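Local coordinates for protein allantoicase (Saccharomyces cerevisiae, PDB 1O59) that hydrolyses allantoate to (S)-ureidoglycolate and urea, a step of purine breakdown that lets yeast use purines as a secondary nitrogen source, at residues A[59-64]-A[96-101]; A[175-180]-A[188-193]. All coordinates share one frame; numbering follows the deposited sequence.

Contact 1 of 2, residues A[59-64]-A[96-101]; sequences NLIQPT and VIIKMG
L60 and V96 meet tip to tip where a loop closes over one sheet of a beta-sandwich, the kind of fold expected for an allantoicase repeat of the galactose-binding-like clan. Strand 94-99 lends alternate side chains, V96 and I98, to the interior, and residues 59-64 answer with consecutive ones, L60 and I61, both pointing toward the strand. Within this loop N of Q62 is bonded to O of N59 at 3.2 Å. The backbones remain well apart: the CA atoms of I61 and I98 are 9.1 Å from each other, so the side chains alone bridge the gap. In L60, CG stands anti to the carbonyl carbon (chi1 -63°) and carries CD1 to within 3.8 Å of CG1 of V96. The rotation of V96 (chi1 47°) turns CG1, rather than CG2, to the leucine. Strand 176-182 borders this first pair, since L179 touches both L60 and V96; farther along, F190 of strand 186-196 leans on I98. The second pair is looser. I98 sends its side chain out nearly extended (chi2 156°), and its terminal CD1 comes to 4.2 Å from the branch methyl CG2 of I61.

Contact 2 of 2, residues A[175-180]-A[188-193]; sequences THIKLK and ARFRLY
The hydroxyl OG1 of T175 is held three ways: by ND1 of H176 at 2.7 Å, with the hydroxyl oxygen at the edge of the imidazole and in its plane, and by N of D132 and O of L130. It fastens the start of strand 176-182, where T175 and H176 form a classic beta bulge opposite L130. Beyond the bulge, I177 and L179 turn inward and meet F190 and L192 in purely apolar packing. The phenyl ring is the centrepiece. With CG anti to the backbone N (chi1 176°), it has L179 over one face, CD1 lying 4.3 Å above the plane and over the ring centre, and I177 at its edge, CG2 3.7 Å from CE2. Were F190 replaced by an alanine, the L179 and I177 methyls would be likely to lose the ring they both pack against, and a gap would open there. I177 also turns its CD1 to CD2 of L192. The strand axes pass 10.2 Å apart at 137°, the spacing of layers packed face to face. Strand 176-182 lies between 94-99 and 124-130 in one sheet, and strand 186-196 pairs with 105-113 in the other.

Contacts 1 and 2 form one continuous stretch of core, their centres about 7 Å apart. They come in series along the chain, both segments of contact 1 preceding those of contact 2, within a single allantoicase repeat. Strands 94-99 and 176-182 are neighbours in the same five-stranded antiparallel sheet. Facing them are the loop 59-64 and strand 186-196, which are themselves joined: O of L60 lies 2.8 Å from N of F190, a probable hydrogen bond, and O of Q62 pairs likewise with NH1 of R191. The loop is thus tied to strand 186-196, and both pack against the five-stranded sheet of the sandwich.

Contact 1 of 2, residues A[59-64]-A[96-101]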
loop_
_atom_site.group_PDB
_atom_site.type_symbol
_atom_site.label_atom_id
_atom_site.label_comp_id
_atom_site.label_asym_id
_atom_site.label_seq_id
_atom_site.Cartn_x
_atom_site.Cartn_y
_atom_site.Cartn_z
ATOM N N ASN A 59 10.154 10.150 -6.907
ATOM C CA ASN A 59 10.688 9.544 -5.687
ATOM C C ASN A 59 9.658 9.421 -4.576
ATOM O O ASN A 59 9.729 8.488 -3.780
ATOM C CB ASN A 59 11.919 10.290 -5.171
ATOM C CG ASN A 59 13.125 10.160 -6.090
ATOM O OD1 ASN A 59 13.781 11.155 -6.403
ATOM N ND2 ASN A 59 13.410 8.953 -6.534
ATOM N N LEU A 60 8.683 10.322 -4.555
ATOM C CA LEU A 60 7.694 10.394 -3.459
ATOM C C LEU A 60 6.932 9.122 -3.227
ATOM O O LEU A 60 6.549 8.857 -2.088
ATOM C CB LEU A 60 6.659 11.474 -3.739
ATOM C CG LEU A 60 7.142 12.908 -3.819
ATOM C CD1 LEU A 60 6.057 13.803 -4.370
ATOM C CD2 LEU A 60 7.558 13.400 -2.459
ATOM N N ILE A 61 6.677 8.358 -4.297
ATOM C CA ILE A 61 5.802 7.165 -4.212
ATOM C C ILE A 61 6.523 5.828 -4.284
ATOM O O ILE A 61 5.862 4.756 -4.331
ATOM C CB ILE A 61 4.687 7.179 -5.269
ATOM C CG1 ILE A 61 5.242 7.285 -6.685
ATOM C CG2 ILE A 61 3.722 8.333 -5.033
ATOM C CD1 ILE A 61 4.151 7.070 -7.753
ATOM N N GLN A 62 7.864 5.872 -4.262
ATOM C CA GLN A 62 8.648 4.637 -4.328
ATOM C C GLN A 62 8.454 3.795 -3.054
ATOM O O GLN A 62 8.319 4.314 -1.957
ATOM C CB GLN A 62 10.149 4.918 -4.607
ATOM C CG GLN A 62 10.386 5.617 -5.950
ATOM C CD GLN A 62 9.758 4.838 -7.147
ATOM O OE1 GLN A 62 10.073 3.645 -7.360
ATOM N NE2 GLN A 62 8.857 5.496 -7.893
ATOM N N PRO A 63 8.464 2.486 -3.212
ATOM C CA PRO A 63 8.241 1.565 -2.093
ATOM C C PRO A 63 9.323 1.557 -1.006
ATOM O O PRO A 63 9.059 1.155 0.140
ATOM C CB PRO A 63 8.197 0.199 -2.779
ATOM C CG PRO A 63 8.805 0.388 -4.099
ATOM C CD PRO A 63 8.684 1.788 -4.486
ATOM N N THR A 64 10.520 1.979 -1.377
ATOM C CA THR A 64 11.681 1.929 -0.502
ATOM C C THR A 64 11.607 3.024 0.551
ATOM O O THR A 64 10.908 4.029 0.391
ATOM C CB THR A 64 12.935 2.166 -1.334
ATOM O OG1 THR A 64 12.707 3.280 -2.203
ATOM C CG2 THR A 64 13.171 1.054 -2.326
ATOM N N VAL A 96 2.235 18.419 -7.108
ATOM C CA VAL A 96 2.384 17.200 -7.895
ATOM C C VAL A 96 1.032 16.514 -7.955
ATOM O O VAL A 96 0.306 16.431 -6.945
ATOM C CB VAL A 96 3.493 16.253 -7.312
ATOM C CG1 VAL A 96 3.345 16.078 -5.829
ATOM C CG2 VAL A 96 3.469 14.913 -7.978
ATOM N N ILE A 97 0.704 16.051 -9.152
ATOM C CA ILE A 97 -0.495 15.308 -9.376
ATOM C C ILE A 97 -0.164 13.814 -9.546
ATOM O O ILE A 97 0.762 13.435 -10.280
ATOM C CB ILE A 97 -1.241 15.863 -10.599
ATOM C CG1 ILE A 97 -1.764 17.275 -10.316
ATOM C CG2 ILE A 97 -2.422 14.976 -10.928
ATOM C CD1 ILE A 97 -2.123 18.069 -11.559
ATOM N N ILE A 98 -0.944 12.967 -8.872
ATOM C CA ILE A 98 -0.687 11.519 -8.866
ATOM C C ILE A 98 -1.963 10.739 -9.082
ATOM O O ILE A 98 -2.957 10.933 -8.364
ATOM C CB ILE A 98 -0.054 11.058 -7.546
ATOM C CG1 ILE A 98 1.209 11.863 -7.218
ATOM C CG2 ILE A 98 0.360 9.599 -7.650
ATOM C CD1 ILE A 98 1.541 11.890 -5.750
ATOM N N LYS A 99 -1.920 9.856 -10.075
ATOM C CA LYS A 99 -2.999 8.969 -10.343
ATOM C C LYS A 99 -2.816 7.736 -9.471
ATOM O O LYS A 99 -1.712 7.195 -9.375
ATOM C CB LYS A 99 -3.005 8.593 -11.805
ATOM C CG LYS A 99 -4.253 7.871 -12.196
ATOM C CD LYS A 99 -4.409 7.714 -13.681
ATOM C CE LYS A 99 -5.687 6.860 -13.947
ATOM N NZ LYS A 99 -5.787 6.349 -15.361
HETATM N N MSE A 100 -3.886 7.297 -8.814
HETATM C CA MSE A 100 -3.814 6.076 -8.008
HETATM C C MSE A 100 -3.605 4.858 -8.899
HETATM O O MSE A 100 -3.953 4.852 -10.082
HETATM C CB MSE A 100 -5.119 5.825 -7.234
HETATM C CG MSE A 100 -5.513 6.911 -6.281
HETATM SE SE MSE A 100 -7.277 6.585 -5.553
HETATM C CE MSE A 100 -7.433 8.156 -4.771
ATOM N N GLY A 101 -3.085 3.799 -8.283
ATOM C CA GLY A 101 -2.918 2.541 -8.983
ATOM C C GLY A 101 -4.180 1.725 -8.916
ATOM O O GLY A 101 -4.399 0.867 -9.724
#

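Contact 2 of 2, residues A[175-180]-A[188-193]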
loop_
_atom_site.group_PDB
_atom_site.type_symbol
_atom_site.label_atom_id
_atom_site.label_comp_id
_atom_site.label_asym_id
_atom_site.label_seq_id
_atom_site.Cartn_x
_atom_site.Cartn_y
_atom_site.Cartn_z
ATOM N N THR A 175 -9.868 9.349 -7.559
ATOM C CA THR A 175 -8.967 8.621 -8.475
ATOM C C THR A 175 -7.571 9.233 -8.596
ATOM O O THR A 175 -6.643 8.559 -9.029
ATOM C CB THR A 175 -9.538 8.631 -9.903
ATOM O OG1 THR A 175 -9.685 9.990 -10.329
ATOM C CG2 THR A 175 -10.957 8.038 -10.011
ATOM N N HIS A 176 -7.459 10.522 -8.286
ATOM C CA HIS A 176 -6.248 11.321 -8.438
ATOM C C HIS A 176 -6.017 12.173 -7.171
ATOM O O HIS A 176 -6.961 12.640 -6.560
ATOM C CB HIS A 176 -6.400 12.295 -9.604
ATOM C CG HIS A 176 -6.354 11.656 -10.955
ATOM N ND1 HIS A 176 -7.402 10.924 -11.468
ATOM C CD2 HIS A 176 -5.398 11.679 -11.916
ATOM C CE1 HIS A 176 -7.087 10.507 -12.680
ATOM N NE2 HIS A 176 -5.877 10.953 -12.977
ATOM N N ILE A 177 -4.748 12.399 -6.837
ATOM C CA ILE A 177 -4.347 13.173 -5.667
ATOM C C ILE A 177 -3.457 14.322 -6.095
ATOM O O ILE A 177 -2.629 14.162 -6.984
ATOM C CB ILE A 177 -3.577 12.239 -4.659
ATOM C CG1 ILE A 177 -4.504 11.095 -4.177
ATOM C CG2 ILE A 177 -2.975 13.048 -3.486
ATOM C CD1 ILE A 177 -5.784 11.559 -3.586
ATOM N N LYS A 178 -3.653 15.468 -5.451
ATOM C CA LYS A 178 -2.782 16.638 -5.599
ATOM C C LYS A 178 -2.134 16.951 -4.263
ATOM O O LYS A 178 -2.805 17.212 -3.251
ATOM C CB LYS A 178 -3.550 17.883 -6.082
ATOM C CG LYS A 178 -2.653 18.923 -6.770
ATOM C CD LYS A 178 -3.174 20.345 -6.726
ATOM C CE LYS A 178 -4.504 20.502 -7.385
ATOM N NZ LYS A 178 -4.946 21.904 -7.468
ATOM N N LEU A 179 -0.813 16.934 -4.272
ATOM C CA LEU A 179 -0.031 17.341 -3.121
ATOM C C LEU A 179 0.437 18.761 -3.351
ATOM O O LEU A 179 0.995 19.074 -4.391
ATOM C CB LEU A 179 1.152 16.389 -2.962
ATOM C CG LEU A 179 2.267 16.765 -1.987
ATOM C CD1 LEU A 179 1.797 16.719 -0.561
ATOM C CD2 LEU A 179 3.419 15.784 -2.242
ATOM N N LYS A 180 0.182 19.624 -2.382
ATOM C CA LYS A 180 0.621 21.011 -2.439
ATOM C C LYS A 180 1.656 21.240 -1.333
ATOM O O LYS A 180 1.428 20.884 -0.190
ATOM C CB LYS A 180 -0.563 21.958 -2.220
ATOM C CG LYS A 180 -1.716 21.880 -3.219
ATOM C CD LYS A 180 -2.586 23.155 -3.062
ATOM C CE LYS A 180 -3.632 23.314 -4.180
ATOM N NZ LYS A 180 -4.648 24.420 -3.908
ATOM N N ALA A 188 10.675 13.706 0.959
ATOM C CA ALA A 188 11.218 12.393 0.627
ATOM C C ALA A 188 10.115 11.443 0.136
ATOM O O ALA A 188 10.195 10.936 -0.998
ATOM C CB ALA A 188 11.958 11.813 1.839
ATOM N N ARG A 189 9.080 11.242 0.960
ATOM C CA ARG A 189 8.009 10.296 0.633
ATOM C C ARG A 189 6.639 10.824 0.897
ATOM O O ARG A 189 6.422 11.582 1.870
ATOM C CB ARG A 189 8.143 8.983 1.407
ATOM C CG ARG A 189 9.330 8.105 0.987
ATOM C CD ARG A 189 9.278 7.612 -0.437
ATOM N NE ARG A 189 10.434 6.739 -0.728
ATOM C CZ ARG A 189 11.643 7.163 -1.090
ATOM N NH1 ARG A 189 11.904 8.449 -1.283
ATOM N NH2 ARG A 189 12.592 6.277 -1.312
ATOM N N PHE A 190 5.696 10.379 0.065
ATOM C CA PHE A 190 4.264 10.680 0.282
ATOM C C PHE A 190 3.401 9.434 0.131
ATOM O O PHE A 190 3.300 8.879 -0.958
ATOM C CB PHE A 190 3.812 11.776 -0.683
ATOM C CG PHE A 190 2.326 12.112 -0.627
ATOM C CD1 PHE A 190 1.616 12.149 0.597
ATOM C CD2 PHE A 190 1.646 12.442 -1.803
ATOM C CE1 PHE A 190 0.258 12.475 0.633
ATOM C CE2 PHE A 190 0.299 12.798 -1.765
ATOM C CZ PHE A 190 -0.394 12.811 -0.543
ATOM N N ARG A 191 2.814 8.984 1.237
ATOM C CA ARG A 191 1.868 7.868 1.234
ATOM C C ARG A 191 0.457 8.405 1.452
ATOM O O ARG A 191 0.254 9.225 2.318
ATOM C CB ARG A 191 2.179 6.910 2.396
ATOM C CG ARG A 191 3.635 6.521 2.590
ATOM C CD ARG A 191 4.304 6.006 1.341
ATOM N NE ARG A 191 5.658 5.457 1.541
ATOM C CZ ARG A 191 6.476 5.149 0.526
ATOM N NH1 ARG A 191 6.095 5.397 -0.726
ATOM N NH2 ARG A 191 7.678 4.623 0.751
ATOM N N LEU A 192 -0.524 7.938 0.698
ATOM C CA LEU A 192 -1.908 8.312 0.979
ATOM C C LEU A 192 -2.811 7.071 1.132
ATOM O O LEU A 192 -2.976 6.273 0.195
ATOM C CB LEU A 192 -2.463 9.285 -0.080
ATOM C CG LEU A 192 -3.737 9.993 0.401
ATOM C CD1 LEU A 192 -3.464 11.098 1.448
ATOM C CD2 LEU A 192 -4.480 10.552 -0.764
ATOM N N TYR A 193 -3.382 6.915 2.331
ATOM C CA TYR A 193 -4.165 5.719 2.648
ATOM C C TYR A 193 -5.641 5.864 2.327
ATOM O O TYR A 193 -6.301 6.812 2.807
ATOM C CB TYR A 193 -3.940 5.265 4.123
ATOM C CG TYR A 193 -2.477 4.985 4.353
ATOM C CD1 TYR A 193 -1.870 3.900 3.723
ATOM C CD2 TYR A 193 -1.685 5.831 5.132
ATOM C CE1 TYR A 193 -0.517 3.639 3.878
ATOM C CE2 TYR A 193 -0.336 5.581 5.290
ATOM C CZ TYR A 193 0.242 4.471 4.652
ATOM O OH TYR A 193 1.571 4.186 4.750
#